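PDB 6X9L: aldehyde dehydrogenase family protein from Pseudomonas syringae pv. tomato, which probably catalyses the NAD-dependent oxidation of long-chain aliphatic aldehydes to carboxylic acids, and binds octanal. Local coordinates for residues A[278-283]-A[395-400]; A[282-287]-A[375-380]; A[289-294]-A[417-422]; A[343-348]-A[388-393]. The protein carries 1 engineered substitution. All coordinates share one frame; numbering follows the deposited sequence.

Contact 1 of 4, residues A[278-283]-A[395-400]; sequences PGVMAA and PVLCLI
Leu397 enters this contact from strand 396-402 and meets Val280 and Ala283 of helix 272-284, two residues on one face of the helix. From CB outward, the leucine already points at the helix but at first stands back from it, Leu397 CB being 4.4 Å from Ala283 CB. CG follows anti to the backbone N of Leu397 (chi1 168°), and the two methyls extend from it to the helix. CG itself makes no close approach, and the touching is left to these methyls. CD1 faces the methyl of Ala283, with Leu397 CD1 to Ala283 CB at 4.1 Å. The other branch, brought round by chi2 near 61°, reaches the valine: Leu397 CD2 lies 3.8 Å from Val280 CG2. The same methyl comes within 4.2 Å of Val280 CA, so it rests partly against the helix backbone. The valine presents CG2, the branch anti to its own carbonyl carbon, and the two side chains cross at about a right angle. The forked tip thus bridges two residues, i and i+3, by apolar contact alone, and all three residues are buried. Val280 also touches Ala311 and Thr314 of helix 304-316, while Leu397 meets Phe284 near the end of its partner helix. Backbone bonds from Leu397 to Thr376 and Phe378, and from Cys398 to Thr295 and Met297, place strand 396-402 between strands 376-379 and 296-300, with helices 272-284 and 304-316 packed against the sheet.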
# COMPACT_ATOMS: atom_id res chain seq x y z
N PRO A 278 -9.28 -15.51 31.17
CA PRO A 278 -8.20 -15.01 30.35
C PRO A 278 -8.73 -14.06 29.28
O PRO A 278 -8.06 -13.16 28.98
CB PRO A 278 -7.57 -16.28 29.77
CG PRO A 278 -7.94 -17.31 30.78
CD PRO A 278 -9.35 -16.94 31.14
N GLY A 279 -9.88 -14.36 28.70
CA GLY A 279 -10.46 -13.44 27.73
C GLY A 279 -10.76 -12.07 28.33
O GLY A 279 -10.47 -11.04 27.72
N VAL A 280 -11.36 -12.06 29.53
CA VAL A 280 -11.63 -10.80 30.24
C VAL A 280 -10.33 -10.06 30.51
O VAL A 280 -10.21 -8.86 30.25
CB VAL A 280 -12.39 -11.07 31.55
CG1 VAL A 280 -12.56 -9.79 32.33
CG2 VAL A 280 -13.75 -11.73 31.27
N MET A 281 -9.34 -10.77 31.06
CA MET A 281 -8.03 -10.17 31.26
C MET A 281 -7.46 -9.66 29.94
O MET A 281 -6.90 -8.56 29.88
CB MET A 281 -7.10 -11.18 31.92
CG MET A 281 -7.50 -11.55 33.33
SD MET A 281 -7.56 -10.11 34.44
CE MET A 281 -9.19 -9.44 34.12
N ALA A 282 -7.60 -10.42 28.86
CA ALA A 282 -7.14 -9.94 27.56
C ALA A 282 -7.89 -8.69 27.13
O ALA A 282 -7.29 -7.74 26.63
CB ALA A 282 -7.28 -11.04 26.50
N ALA A 283 -9.21 -8.67 27.30
CA ALA A 283 -9.97 -7.50 26.87
C ALA A 283 -9.51 -6.26 27.62
O ALA A 283 -9.43 -5.17 27.04
CB ALA A 283 -11.47 -7.75 27.05
N PRO A 395 -11.93 -0.11 29.29
CA PRO A 395 -12.18 -1.50 29.77
C PRO A 395 -13.67 -1.87 29.76
O PRO A 395 -14.37 -1.91 30.78
CB PRO A 395 -11.61 -1.46 31.19
CG PRO A 395 -11.88 -0.03 31.64
CD PRO A 395 -11.70 0.84 30.40
N VAL A 396 -14.16 -2.16 28.55
CA VAL A 396 -15.57 -2.40 28.30
C VAL A 396 -15.65 -3.64 27.43
O VAL A 396 -15.22 -3.62 26.27
CB VAL A 396 -16.25 -1.21 27.62
CG1 VAL A 396 -17.71 -1.53 27.32
CG2 VAL A 396 -16.12 0.05 28.47
N LEU A 397 -16.20 -4.71 27.98
CA LEU A 397 -16.28 -5.98 27.28
C LEU A 397 -17.74 -6.29 26.98
O LEU A 397 -18.60 -6.16 27.85
CB LEU A 397 -15.65 -7.10 28.13
CG LEU A 397 -15.89 -8.55 27.67
CD1 LEU A 397 -15.32 -8.77 26.28
CD2 LEU A 397 -15.30 -9.54 28.65
N CYS A 398 -18.01 -6.68 25.73
CA CYS A 398 -19.34 -7.09 25.29
C CYS A 398 -19.43 -8.60 25.22
O CYS A 398 -18.51 -9.27 24.73
CB CYS A 398 -19.68 -6.50 23.92
SG CYS A 398 -20.04 -4.74 23.96
N LEU A 399 -20.54 -9.14 25.72
CA LEU A 399 -20.87 -10.55 25.64
C LEU A 399 -21.97 -10.73 24.60
O LEU A 399 -23.02 -10.07 24.70
CB LEU A 399 -21.34 -11.07 26.99
CG LEU A 399 -20.34 -11.71 27.95
CD1 LEU A 399 -18.91 -11.33 27.64
CD2 LEU A 399 -20.70 -11.34 29.38
N ILE A 400 -21.74 -11.59 23.62
CA ILE A 400 -22.69 -11.84 22.52
C ILE A 400 -22.95 -13.33 22.40
O ILE A 400 -22.01 -14.14 22.43
CB ILE A 400 -22.17 -11.29 21.18
CG1 ILE A 400 -21.91 -9.78 21.28
CG2 ILE A 400 -23.13 -11.64 20.04
CD1 ILE A 400 -21.04 -9.26 20.17

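Contact 2 of 4, residues A[282-287]-A[375-380]; sequences AAFRNV and PTVFSE
Phe284 reaches Pro375, Thr376 and Val377 because chi1 of -65° sets its CG beside its own backbone N and anti to its carbonyl carbon, sending the ring out toward strand 376-379. On the strand, chi1 of 176° in Val377 leaves CG2 as the branch that meets the ring. The phenyl group uses its far end, and the three neighbours meet it differently. Pro375 lies along the CD2-CE2 side: Phe284 CE2 is 3.7 Å from Pro375 CB and Phe284 CD2 is 3.9 Å from that same atom, which approaches obliquely, with the two side chains crossing at about a right angle. At the tip, the carbonyl of Thr376 lies at the ring edge, near its plane, its O 3.3 Å from Phe284 CZ and 3.7 Å from Phe284 CE1. That oxygen is hydrogen-bonded to the backbone N of Leu397, on the neighbouring strand. Val377 completes the rim, its CG2 standing 3.9 Å from Phe284 CZ and also near the ring plane. The side chain of Phe284 further touches Ile318, so the phenyl group is buried among parts that are distant in sequence. Arg285, the next residue along, lines the octanal pocket. This is helix-on-sheet packing in the alpha/beta catalytic domain of an aldehyde dehydrogenase, joining the end of helix 272-284 to strand 376-379.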
# COMPACT_ATOMS: atom_id res chain seq x y z
N ALA A 282 -7.60 -10.42 28.86
CA ALA A 282 -7.14 -9.94 27.56
C ALA A 282 -7.89 -8.69 27.13
O ALA A 282 -7.29 -7.74 26.63
CB ALA A 282 -7.28 -11.04 26.50
N ALA A 283 -9.21 -8.67 27.30
CA ALA A 283 -9.97 -7.50 26.87
C ALA A 283 -9.51 -6.26 27.62
O ALA A 283 -9.43 -5.17 27.04
CB ALA A 283 -11.47 -7.75 27.05
N PHE A 284 -9.18 -6.40 28.91
CA PHE A 284 -8.90 -5.26 29.79
C PHE A 284 -7.41 -4.98 29.96
O PHE A 284 -7.04 -4.12 30.77
CB PHE A 284 -9.53 -5.47 31.18
CG PHE A 284 -11.05 -5.51 31.19
CD1 PHE A 284 -11.80 -5.10 30.08
CD2 PHE A 284 -11.74 -5.94 32.31
CE1 PHE A 284 -13.19 -5.14 30.10
CE2 PHE A 284 -13.13 -5.99 32.33
CZ PHE A 284 -13.86 -5.57 31.22
N ARG A 285 -6.53 -5.67 29.23
CA ARG A 285 -5.10 -5.36 29.29
C ARG A 285 -4.86 -3.91 28.89
O ARG A 285 -5.46 -3.39 27.94
CB ARG A 285 -4.32 -6.31 28.38
CG ARG A 285 -2.81 -6.09 28.36
CD ARG A 285 -1.98 -7.38 28.54
NE ARG A 285 -2.19 -8.37 27.48
CZ ARG A 285 -2.81 -9.54 27.64
NH1 ARG A 285 -3.29 -9.90 28.83
NH2 ARG A 285 -2.95 -10.36 26.60
N ASN A 286 -3.97 -3.24 29.62
CA ASN A 286 -3.69 -1.83 29.38
C ASN A 286 -4.98 -1.03 29.51
O ASN A 286 -5.21 -0.05 28.79
CB ASN A 286 -3.01 -1.62 28.01
CG ASN A 286 -2.24 -0.30 27.93
OD1 ASN A 286 -1.50 0.07 28.85
ND2 ASN A 286 -2.41 0.41 26.81
N VAL A 287 -5.84 -1.47 30.43
CA VAL A 287 -7.15 -0.90 30.75
C VAL A 287 -7.95 -0.68 29.47
O VAL A 287 -8.57 0.37 29.26
CB VAL A 287 -6.99 0.37 31.62
CG1 VAL A 287 -6.01 1.32 31.04
CG2 VAL A 287 -8.33 1.06 31.87
N PRO A 375 -13.82 -1.22 35.36
CA PRO A 375 -13.89 -2.31 34.37
C PRO A 375 -15.33 -2.75 34.15
O PRO A 375 -16.01 -3.16 35.09
CB PRO A 375 -13.06 -3.42 35.02
CG PRO A 375 -12.12 -2.70 35.94
CD PRO A 375 -12.93 -1.56 36.48
N THR A 376 -15.79 -2.67 32.90
CA THR A 376 -17.21 -2.80 32.61
C THR A 376 -17.48 -3.95 31.65
O THR A 376 -16.76 -4.14 30.66
CB THR A 376 -17.77 -1.49 32.04
OG1 THR A 376 -17.52 -0.44 32.98
CG2 THR A 376 -19.28 -1.59 31.86
N VAL A 377 -18.53 -4.72 31.97
CA VAL A 377 -18.98 -5.85 31.17
C VAL A 377 -20.47 -5.69 30.86
O VAL A 377 -21.29 -5.51 31.77
CB VAL A 377 -18.72 -7.20 31.87
CG1 VAL A 377 -19.28 -8.34 31.07
CG2 VAL A 377 -17.24 -7.42 32.04
N PHE A 378 -20.80 -5.73 29.58
CA PHE A 378 -22.16 -5.78 29.07
C PHE A 378 -22.46 -7.18 28.53
O PHE A 378 -21.59 -7.83 27.94
CB PHE A 378 -22.38 -4.75 27.96
CG PHE A 378 -22.42 -3.35 28.44
CD1 PHE A 378 -23.48 -2.91 29.22
CD2 PHE A 378 -21.40 -2.46 28.13
CE1 PHE A 378 -23.52 -1.60 29.68
CE2 PHE A 378 -21.45 -1.15 28.59
CZ PHE A 378 -22.50 -0.72 29.37
N SER A 379 -23.70 -7.61 28.70
CA SER A 379 -24.13 -8.89 28.16
C SER A 379 -25.47 -8.71 27.45
O SER A 379 -26.03 -7.61 27.41
CB SER A 379 -24.24 -9.96 29.25
OG SER A 379 -24.47 -11.22 28.66
N GLU A 380 -25.93 -9.79 26.83
CA GLU A 380 -27.18 -9.79 26.02
C GLU A 380 -27.04 -8.67 25.01
O GLU A 380 -27.98 -7.93 24.80
CB GLU A 380 -28.43 -9.65 26.88
CG GLU A 380 -28.89 -10.96 27.49
CD GLU A 380 -29.88 -10.83 28.62
OE1 GLU A 380 -30.41 -9.72 28.81
OE2 GLU A 380 -30.09 -11.82 29.32

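Contact 3 of 4, residues A[289-294]-A[417-422]; sequences QSASAP and YGLGAH. Engineered in segment 289-294: Ala291 (natural residue Cys). With NAD (nicotinamide-adenine-dinucleotide), chain D; OYA (octanal), chain C.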
# COMPACT_ATOMS: atom_id res chain seq x y z
N GLN A 289 -6.96 -0.07 26.58
CA GLN A 289 -6.43 0.92 25.64
C GLN A 289 -5.47 0.23 24.67
O GLN A 289 -4.26 0.39 24.70
CB GLN A 289 -5.75 2.05 26.40
CG GLN A 289 -6.69 2.84 27.30
CD GLN A 289 -5.94 3.73 28.27
OE1 GLN A 289 -6.20 4.93 28.39
NE2 GLN A 289 -4.97 3.14 28.96
N SER A 290 -6.08 -0.56 23.79
CA SER A 290 -5.34 -1.39 22.84
C SER A 290 -6.27 -1.78 21.69
O SER A 290 -7.35 -2.33 21.91
CB SER A 290 -4.80 -2.61 23.54
OG SER A 290 -4.45 -3.58 22.59
N ALA A 291 -5.83 -1.49 20.45
CA ALA A 291 -6.70 -1.69 19.29
C ALA A 291 -7.03 -3.17 19.07
O ALA A 291 -8.12 -3.51 18.60
CB ALA A 291 -6.04 -1.10 18.04
N SER A 292 -6.10 -4.06 19.37
CA SER A 292 -6.33 -5.46 19.08
C SER A 292 -7.03 -6.19 20.23
O SER A 292 -7.25 -7.40 20.12
CB SER A 292 -5.01 -6.15 18.75
OG SER A 292 -4.05 -5.90 19.75
N ALA A 293 -7.38 -5.49 21.30
CA ALA A 293 -7.98 -6.15 22.45
C ALA A 293 -9.27 -6.88 22.05
O ALA A 293 -10.10 -6.33 21.31
CB ALA A 293 -8.25 -5.14 23.56
N PRO A 294 -9.47 -8.11 22.52
CA PRO A 294 -10.69 -8.91 22.26
C PRO A 294 -11.90 -8.51 23.10
O PRO A 294 -12.29 -9.16 24.07
CB PRO A 294 -10.23 -10.34 22.57
CG PRO A 294 -9.14 -10.16 23.61
CD PRO A 294 -8.46 -8.86 23.29
N TYR A 417 -14.07 -3.56 10.94
CA TYR A 417 -12.68 -3.76 11.33
C TYR A 417 -12.21 -5.20 11.06
O TYR A 417 -13.00 -6.07 10.67
CB TYR A 417 -12.49 -3.41 12.82
CG TYR A 417 -12.81 -1.96 13.20
CD1 TYR A 417 -12.05 -0.91 12.71
CD2 TYR A 417 -13.87 -1.66 14.06
CE1 TYR A 417 -12.32 0.41 13.06
CE2 TYR A 417 -14.16 -0.34 14.41
CZ TYR A 417 -13.37 0.69 13.91
OH TYR A 417 -13.63 2.01 14.22
N GLY A 418 -10.91 -5.44 11.30
CA GLY A 418 -10.28 -6.75 11.18
C GLY A 418 -8.81 -6.77 11.59
O GLY A 418 -7.95 -7.24 10.85
N LEU A 419 -8.53 -6.26 12.79
CA LEU A 419 -7.15 -6.14 13.25
C LEU A 419 -6.67 -7.44 13.90
O LEU A 419 -5.56 -7.92 13.60
CB LEU A 419 -7.01 -4.96 14.21
CG LEU A 419 -5.60 -4.80 14.78
CD1 LEU A 419 -4.68 -4.19 13.74
CD2 LEU A 419 -5.64 -3.96 16.04
N GLY A 420 -7.48 -8.01 14.79
CA GLY A 420 -7.18 -9.25 15.46
C GLY A 420 -8.43 -10.02 15.81
O GLY A 420 -9.54 -9.62 15.45
N ALA A 421 -8.26 -11.13 16.54
CA ALA A 421 -9.33 -12.07 16.82
C ALA A 421 -8.79 -13.19 17.70
O ALA A 421 -7.59 -13.48 17.68
CB ALA A 421 -9.92 -12.65 15.53
N HIS A 422 -9.69 -13.84 18.44
CA HIS A 422 -9.36 -14.91 19.37
C HIS A 422 -10.30 -16.10 19.22
O HIS A 422 -11.51 -15.93 19.01
CB HIS A 422 -9.40 -14.40 20.80
CG HIS A 422 -8.21 -13.58 21.18
ND1 HIS A 422 -7.21 -14.05 22.00
CD2 HIS A 422 -7.86 -12.32 20.83
CE1 HIS A 422 -6.29 -13.11 22.14
NE2 HIS A 422 -6.66 -12.05 21.45
PA NAD D . -5.23 9.41 17.07
O1A NAD D . -5.71 8.86 15.77
O2A NAD D . -6.12 10.44 17.64
O5B NAD D . -3.72 9.99 16.93
C5B NAD D . -2.66 9.17 16.47
C4B NAD D . -1.48 10.04 16.03
O4B NAD D . -1.89 10.84 14.94
C3B NAD D . -1.00 11.01 17.09
O3B NAD D . 0.41 11.13 16.98
C2B NAD D . -1.66 12.33 16.72
O2B NAD D . -0.91 13.45 17.12
C1B NAD D . -1.63 12.21 15.22
N9A NAD D . -2.69 12.95 14.54
C8A NAD D . -3.94 13.28 15.01
N7A NAD D . -4.59 13.91 13.99
C5A NAD D . -3.77 13.97 12.92
C6A NAD D . -3.92 14.49 11.64
N6A NAD D . -5.11 14.93 11.24
N1A NAD D . -2.87 14.38 10.75
C2A NAD D . -1.70 13.77 11.11
N3A NAD D . -1.55 13.25 12.38
C4A NAD D . -2.57 13.36 13.25
O3 NAD D . -4.93 8.17 18.04
PN NAD D . -5.65 7.76 19.42
O1N NAD D . -7.08 7.45 19.15
O2N NAD D . -5.31 8.73 20.47
O5D NAD D . -4.78 6.38 19.57
C5D NAD D . -5.45 5.18 19.86
C4D NAD D . -5.89 4.54 18.54
O4D NAD D . -4.77 3.95 17.89
C3D NAD D . -6.88 3.42 18.78
O3D NAD D . -7.81 3.39 17.72
C2D NAD D . -6.02 2.19 18.67
O2D NAD D . -6.76 1.04 18.33
C1D NAD D . -5.05 2.61 17.57
N1N NAD D . -3.90 1.70 17.62
C2N NAD D . -3.68 0.83 16.59
C3N NAD D . -2.63 -0.07 16.65
C7N NAD D . -2.37 -1.06 15.55
O7N NAD D . -1.11 -1.70 15.57
N7N NAD D . -3.28 -1.34 14.62
C4N NAD D . -1.79 -0.09 17.76
C5N NAD D . -2.02 0.80 18.80
C6N NAD D . -3.09 1.68 18.73
C14 OYA C . 0.40 -8.91 24.56
C5 OYA C . -0.16 -7.67 23.90
C6 OYA C . 0.97 -6.94 23.20
C11 OYA C . 0.56 -5.50 22.95
C7 OYA C . -0.28 -5.38 21.69
C8 OYA C . -0.54 -3.90 21.46
C9 OYA C . -1.01 -3.59 20.04
C10 OYA C . -2.45 -3.11 20.03
OAB OYA C . -2.69 -1.93 20.19
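Ser292 and Leu419 touch where two loops run almost side by side, Ser292 CA and Gly420 CA being 5.3 Å apart and the directions 291 to 294 and 419 to 422 differing by 19°. A type I beta turn from Ser290 to Ala293, closed by Ala293 N to Ser290 O, shapes the first loop. Leu419 leans over this turn: its CD2 lies 3.5 Å from Ala291 CB and equally far from Ser292 CB, so that methyl bridges the two residues. Ala291 is engineered, cysteine in the natural protein. The other methyl of Leu419 faces the cofactor, CD1 standing 3.3 Å from the carboxamide N7N of NAD. On the substrate side, Ala291 N donates to the aldehyde oxygen OAB of octanal at 3.2 Å, with a bent N-H...O angle of 139°, consistent with the oxyanion hole of aldehyde dehydrogenases. Ser292 OG, placed between its backbone N and carbonyl carbon, comes 3.2 Å from the aldehyde carbon C10. Farther along, Pro294 lies over one face of the His422 imidazole: Pro294 CG is 4.0 Å from the ring centroid, 26° off the normal and displaced toward the rim, a CH-pi contact. Pro294 CB meets the same ring at His422 CD2. His422 also meets the ring of His444 nearly parallel. The first loop links helix 272-284 to strand 296-300, whereas the second leads into strand 422-424, which pairs with strand 263-266 through backbone bonds from His422 to Pro263 and Ile265.

Contact 4 of 4, residues A[343-348]-A[388-393]; sequences QAMINA and AREEIF. With NAD (nicotinamide-adenine-dinucleotide), chain D.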
# COMPACT_ATOMS: atom_id res chain seq x y z
N GLN A 343 -16.43 6.98 29.01
CA GLN A 343 -17.61 7.26 29.82
C GLN A 343 -18.85 7.44 28.96
O GLN A 343 -19.94 6.98 29.32
CB GLN A 343 -17.35 8.50 30.67
CG GLN A 343 -17.62 8.31 32.14
CD GLN A 343 -16.83 7.20 32.78
OE1 GLN A 343 -17.29 6.59 33.74
NE2 GLN A 343 -15.64 6.94 32.27
N ALA A 344 -18.70 8.09 27.81
CA ALA A 344 -19.85 8.27 26.92
C ALA A 344 -20.29 6.94 26.32
O ALA A 344 -21.49 6.68 26.16
CB ALA A 344 -19.52 9.27 25.82
N MET A 345 -19.33 6.08 25.99
CA MET A 345 -19.65 4.77 25.42
C MET A 345 -20.38 3.89 26.44
O MET A 345 -21.29 3.15 26.07
CB MET A 345 -18.38 4.08 24.92
CG MET A 345 -17.81 4.70 23.64
SD MET A 345 -19.11 5.16 22.47
CE MET A 345 -19.60 3.60 21.75
N ILE A 346 -19.96 3.94 27.71
CA ILE A 346 -20.65 3.18 28.74
C ILE A 346 -22.09 3.65 28.86
O ILE A 346 -23.03 2.85 28.85
CB ILE A 346 -19.91 3.31 30.09
CG1 ILE A 346 -18.49 2.77 29.99
CG2 ILE A 346 -20.63 2.55 31.15
CD1 ILE A 346 -17.68 3.06 31.25
N ASN A 347 -22.29 4.97 28.98
CA ASN A 347 -23.64 5.49 29.07
C ASN A 347 -24.46 5.15 27.83
O ASN A 347 -25.67 4.90 27.93
CB ASN A 347 -23.59 7.00 29.31
CG ASN A 347 -23.08 7.35 30.71
OD1 ASN A 347 -23.54 6.81 31.72
ND2 ASN A 347 -22.13 8.27 30.77
N ALA A 348 -23.84 5.12 26.65
CA ALA A 348 -24.58 4.74 25.45
C ALA A 348 -25.07 3.30 25.54
O ALA A 348 -26.20 3.00 25.15
CB ALA A 348 -23.70 4.93 24.20
N ALA A 388 -21.24 -2.46 20.40
CA ALA A 388 -20.73 -3.62 19.68
C ALA A 388 -20.01 -3.24 18.39
O ALA A 388 -19.08 -3.94 17.98
CB ALA A 388 -21.86 -4.60 19.36
N ARG A 389 -20.42 -2.14 17.75
CA ARG A 389 -19.84 -1.75 16.48
C ARG A 389 -18.63 -0.84 16.61
O ARG A 389 -17.76 -0.86 15.74
CB ARG A 389 -20.88 -1.03 15.61
CG ARG A 389 -21.91 -1.94 14.97
CD ARG A 389 -23.08 -1.15 14.43
NE ARG A 389 -23.83 -1.96 13.47
CZ ARG A 389 -24.86 -1.51 12.77
NH1 ARG A 389 -25.26 -0.26 12.92
NH2 ARG A 389 -25.49 -2.32 11.91
N GLU A 390 -18.56 -0.05 17.67
CA GLU A 390 -17.58 1.02 17.79
C GLU A 390 -16.48 0.67 18.79
O GLU A 390 -16.75 0.15 19.88
CB GLU A 390 -18.25 2.33 18.22
CG GLU A 390 -19.25 2.89 17.23
CD GLU A 390 -20.03 4.05 17.83
OE1 GLU A 390 -19.43 4.82 18.60
OE2 GLU A 390 -21.24 4.18 17.55
N GLU A 391 -15.25 0.95 18.41
CA GLU A 391 -14.13 0.77 19.32
C GLU A 391 -14.28 1.74 20.48
O GLU A 391 -14.59 2.92 20.27
CB GLU A 391 -12.82 0.99 18.59
CG GLU A 391 -11.59 0.83 19.45
CD GLU A 391 -10.31 1.01 18.65
OE1 GLU A 391 -10.27 1.91 17.77
OE2 GLU A 391 -9.36 0.24 18.89
N ILE A 392 -14.09 1.25 21.70
CA ILE A 392 -14.29 2.06 22.89
C ILE A 392 -12.97 2.53 23.48
O ILE A 392 -12.88 3.63 24.03
CB ILE A 392 -15.11 1.28 23.93
CG1 ILE A 392 -16.51 0.98 23.37
CG2 ILE A 392 -15.18 2.06 25.22
CD1 ILE A 392 -17.24 -0.11 24.12
N PHE A 393 -11.94 1.69 23.38
CA PHE A 393 -10.60 2.03 23.87
C PHE A 393 -10.61 2.31 25.37
O PHE A 393 -9.95 3.22 25.86
CB PHE A 393 -10.00 3.19 23.09
CG PHE A 393 -8.60 2.93 22.64
CD1 PHE A 393 -8.32 1.85 21.82
CD2 PHE A 393 -7.55 3.72 23.10
CE1 PHE A 393 -7.01 1.57 21.41
CE2 PHE A 393 -6.24 3.47 22.71
CZ PHE A 393 -5.96 2.38 21.86
PA NAD D . -5.23 9.41 17.07
O1A NAD D . -5.71 8.86 15.77
O2A NAD D . -6.12 10.44 17.64
O5B NAD D . -3.72 9.99 16.93
C5B NAD D . -2.66 9.17 16.47
C4B NAD D . -1.48 10.04 16.03
O4B NAD D . -1.89 10.84 14.94
C3B NAD D . -1.00 11.01 17.09
O3B NAD D . 0.41 11.13 16.98
C2B NAD D . -1.66 12.33 16.72
O2B NAD D . -0.91 13.45 17.12
C1B NAD D . -1.63 12.21 15.22
N9A NAD D . -2.69 12.95 14.54
C8A NAD D . -3.94 13.28 15.01
N7A NAD D . -4.59 13.91 13.99
C5A NAD D . -3.77 13.97 12.92
C6A NAD D . -3.92 14.49 11.64
N6A NAD D . -5.11 14.93 11.24
N1A NAD D . -2.87 14.38 10.75
C2A NAD D . -1.70 13.77 11.11
N3A NAD D . -1.55 13.25 12.38
C4A NAD D . -2.57 13.36 13.25
O3 NAD D . -4.93 8.17 18.04
PN NAD D . -5.65 7.76 19.42
O1N NAD D . -7.08 7.45 19.15
O2N NAD D . -5.31 8.73 20.47
O5D NAD D . -4.78 6.38 19.57
C5D NAD D . -5.45 5.18 19.86
C4D NAD D . -5.89 4.54 18.54
O4D NAD D . -4.77 3.95 17.89
C3D NAD D . -6.88 3.42 18.78
O3D NAD D . -7.81 3.39 17.72
C2D NAD D . -6.02 2.19 18.67
O2D NAD D . -6.76 1.04 18.33
C1D NAD D . -5.05 2.61 17.57
N1N NAD D . -3.90 1.70 17.62
C2N NAD D . -3.68 0.83 16.59
C3N NAD D . -2.63 -0.07 16.65
C7N NAD D . -2.37 -1.06 15.55
O7N NAD D . -1.11 -1.70 15.57
N7N NAD D . -3.28 -1.34 14.62
C4N NAD D . -1.79 -0.09 17.76
C5N NAD D . -2.02 0.80 18.80
C6N NAD D . -3.09 1.68 18.73
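Apolar contact joins Met345 of helix 336-351 to Ile392; Met345 CA and Ile392 CA are 6.5 Å apart. The base of the methionine does this work: Met345 CB stands 3.8 Å from Ile392 CG2, and Met345 CG lies 3.9 Å from Ile392 CG1, so both isoleucine branches lie against the first two carbons. Beyond CG the chain bends twice, with chi2 at -40° and chi3 at -77°, and the terminal methyl swings to Glu390. There the meeting is of methyl with carboxylate, Met345 CE being 3.4 Å from Glu390 OE1, and the two side chains cross at about a right angle. The charge of Glu390 is answered elsewhere, by a salt bridge from OE2 to Arg386 NE.

Hydrogen bonds belong to Glu391, whose side chain leaves the backbone away from the helix and extends to the nicotinamide ribose. Its carboxylate takes both hydroxyls in a two-pronged grip: NAD O3D donates to Glu391 OE1 at 2.9 Å, and NAD O2D donates to Glu391 OE2 at 2.8 Å. Gly260 N adds a weak bond to OE2. Phe393 turns a ring face to the same sugar, near C3D, though the modelled fit there is too close to be relied on.

Within the fold, the turn after the short helix 386-389 is bordered by helix 336-351 and leads directly into strand 396-402, where Val396 touches Ile346 of that helix.

In the fold
Contacts 1 and 2 nearly coincide, their centres about 4 Å apart: both start from helix 272-284 and reach neighbouring strands, 396-402 and 376-379, of the seven-stranded sheet. The centre of contact 3 lies about 11 Å from that of contact 1, with Pro294 touching Ala282 and Ala283; its second segment leads into strand 422-424 of that sheet. The centre of contact 4 is about 11 Å from that of contact 2, with Ile346 packed on Phe378. In sequence, contact 4 falls between the segments of contacts 1 and 3, which interleave. Contacts 3 and 4 both touch NAD, and Ala291 and Glu391 meet beside it, so the core of contacts 1 and 2 continues into the cofactor site.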